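3'-5' exonuclease crn-4 (PDB 5DK5) degrades RNA and DNA from the 3' end as a homodimeric, metal-dependent DEDDh-family exonuclease and takes part in apoptotic DNA degradation. Local coordinates at residues K175-Y180 with C195-T200. Sequence-based numbering, arbitrary orientation.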
loop_
_atom_site.group_PDB
_atom_site.type_symbol
_atom_site.label_atom_id
_atom_site.label_comp_id
_atom_site.label_asym_id
_atom_site.label_seq_id
_atom_site.Cartn_x
_atom_site.Cartn_y
_atom_site.Cartn_z
ATOM N N LYS B 175 -28.029 0.825 9.558
ATOM C CA LYS B 175 -29.113 1.575 10.185
ATOM C C LYS B 175 -30.424 1.385 9.432
ATOM O O LYS B 175 -31.469 1.149 10.036
ATOM C CB LYS B 175 -28.766 3.062 10.255
ATOM C CG LYS B 175 -27.802 3.421 11.371
ATOM C CD LYS B 175 -27.407 4.887 11.310
ATOM C CE LYS B 175 -26.429 5.244 12.416
ATOM N NZ LYS B 175 -26.039 6.679 12.370
ATOM N N MET B 176 -30.357 1.491 8.110
ATOM C CA MET B 176 -31.541 1.369 7.271
ATOM C C MET B 176 -32.142 -0.032 7.357
ATOM O O MET B 176 -33.361 -0.184 7.393
ATOM C CB MET B 176 -31.197 1.714 5.821
ATOM C CG MET B 176 -30.918 3.192 5.609
ATOM S SD MET B 176 -30.653 3.658 3.887
ATOM C CE MET B 176 -29.084 2.863 3.549
ATOM N N ASN B 177 -31.293 -1.051 7.399
ATOM C CA ASN B 177 -31.770 -2.422 7.540
ATOM C C ASN B 177 -32.409 -2.659 8.905
ATOM O O ASN B 177 -33.365 -3.426 9.028
ATOM C CB ASN B 177 -30.628 -3.420 7.326
ATOM C CG ASN B 177 -30.445 -3.809 5.866
ATOM O OD1 ASN B 177 -31.358 -3.681 5.052
ATOM N ND2 ASN B 177 -29.258 -4.304 5.536
ATOM N N GLU B 178 -31.878 -2.002 9.931
ATOM C CA GLU B 178 -32.402 -2.153 11.284
ATOM C C GLU B 178 -33.733 -1.424 11.437
ATOM O O GLU B 178 -34.613 -1.868 12.174
ATOM C CB GLU B 178 -31.396 -1.630 12.310
ATOM C CG GLU B 178 -31.802 -1.878 13.760
ATOM C CD GLU B 178 -30.750 -1.409 14.747
ATOM O OE1 GLU B 178 -29.750 -0.801 14.310
ATOM O OE2 GLU B 178 -30.922 -1.650 15.961
ATOM N N TYR B 179 -33.876 -0.304 10.736
ATOM C CA TYR B 179 -35.084 0.508 10.826
ATOM C C TYR B 179 -36.289 -0.222 10.242
ATOM O O TYR B 179 -37.357 -0.265 10.853
ATOM C CB TYR B 179 -34.884 1.842 10.106
ATOM C CG TYR B 179 -36.052 2.792 10.241
ATOM C CD1 TYR B 179 -36.120 3.693 11.294
ATOM C CD2 TYR B 179 -37.084 2.791 9.312
ATOM C CE1 TYR B 179 -37.185 4.565 11.421
ATOM C CE2 TYR B 179 -38.154 3.659 9.431
ATOM C CZ TYR B 179 -38.198 4.544 10.487
ATOM O OH TYR B 179 -39.259 5.410 10.611
ATOM N N TYR B 180 -36.107 -0.792 9.054
ATOM C CA TYR B 180 -37.176 -1.512 8.369
ATOM C C TYR B 180 -37.165 -2.997 8.724
ATOM O O TYR B 180 -37.918 -3.785 8.150
ATOM C CB TYR B 180 -37.050 -1.330 6.854
ATOM C CG TYR B 180 -37.212 0.106 6.402
ATOM C CD1 TYR B 180 -38.466 0.633 6.135
ATOM C CD2 TYR B 180 -36.109 0.934 6.246
ATOM C CE1 TYR B 180 -38.619 1.945 5.726
ATOM C CE2 TYR B 180 -36.250 2.245 5.837
ATOM C CZ TYR B 180 -37.507 2.746 5.578
ATOM O OH TYR B 180 -37.651 4.053 5.172
ATOM N N CYS B 195 -24.731 -3.551 -2.811
ATOM C CA CYS B 195 -25.693 -3.241 -3.862
ATOM C C CYS B 195 -27.043 -3.894 -3.585
ATOM O O CYS B 195 -28.087 -3.252 -3.699
ATOM C CB CYS B 195 -25.164 -3.700 -5.221
ATOM S SG CYS B 195 -23.867 -2.655 -5.908
ATOM N N LEU B 196 -27.013 -5.171 -3.220
ATOM C CA LEU B 196 -28.236 -5.917 -2.952
ATOM C C LEU B 196 -28.965 -5.369 -1.729
ATOM O O LEU B 196 -30.191 -5.265 -1.729
ATOM C CB LEU B 196 -27.917 -7.401 -2.755
ATOM C CG LEU B 196 -27.405 -8.147 -3.991
ATOM C CD1 LEU B 196 -26.949 -9.549 -3.618
ATOM C CD2 LEU B 196 -28.462 -8.204 -5.084
ATOM N N ASN B 197 -28.213 -5.019 -0.691
ATOM C CA ASN B 197 -28.805 -4.452 0.515
ATOM C C ASN B 197 -29.453 -3.101 0.239
ATOM O O ASN B 197 -30.574 -2.843 0.673
ATOM C CB ASN B 197 -27.752 -4.307 1.617
ATOM C CG ASN B 197 -27.525 -5.597 2.377
ATOM O OD1 ASN B 197 -28.399 -6.055 3.115
ATOM N ND2 ASN B 197 -26.347 -6.188 2.208
ATOM N N ILE B 198 -28.745 -2.245 -0.490
ATOM C CA ILE B 198 -29.265 -0.928 -0.840
ATOM C C ILE B 198 -30.506 -1.065 -1.716
ATOM O O ILE B 198 -31.475 -0.321 -1.556
ATOM C CB ILE B 198 -28.202 -0.079 -1.569
ATOM C CG1 ILE B 198 -27.057 0.265 -0.615
ATOM C CG2 ILE B 198 -28.815 1.212 -2.116
ATOM C CD1 ILE B 198 -25.825 0.836 -1.300
ATOM N N ALA B 199 -30.469 -2.020 -2.640
ATOM C CA ALA B 199 -31.589 -2.258 -3.544
ATOM C C ALA B 199 -32.831 -2.701 -2.778
ATOM O O ALA B 199 -33.933 -2.222 -3.038
ATOM C CB ALA B 199 -31.213 -3.297 -4.587
ATOM N N THR B 200 -32.645 -3.619 -1.834
ATOM C CA THR B 200 -33.755 -4.120 -1.031
ATOM C C THR B 200 -34.305 -3.012 -0.136
ATOM O O THR B 200 -35.518 -2.890 0.038
ATOM C CB THR B 200 -33.325 -5.314 -0.164
ATOM O OG1 THR B 200 -32.746 -6.325 -0.998
ATOM C CG2 THR B 200 -34.516 -5.902 0.582
HETATM O O HOH W 1 -31.523 -5.578 2.754
#
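The carboxamides of N177 and N197 meet with their planes 64° apart, the side chains crossing at about a right angle. ND2 of N177 comes from above the carbonyl plane of N197 and gives a hydrogen bond to OD1, 3.1 Å away. CG of N197 stands anti to its carbonyl carbon (chi1 -83°), the setting from which OD1 meets ND2. The rings of Y179 and Y180 take no part in this pair: CD2 of Y179 lies over the middle of one face of the Y180 ring, 3.5 Å above its plane, and M176 O lies at that ring's edge.

One water donates to OD1 of N177 at 3.0 Å and to OD1 of N197 at 3.2 Å. At least two donors thus reach the N197 oxygen, while I185 O binds ND2 of N197 and probably helps to set the amide's rotation. The example illustrates how buried polar side chains can join helices.

Within this DEDDh exonuclease domain, of the RNase H clan, the N197 side chain is about 5 Å from that of the magnesium ligand D194. Helix 172-179 packs over helix 191-207, Y180 touching R204 and M205; I198 and A199 rest on I23 of strand 20-28, and M176 and Y180 touch F155 of helix 151-161.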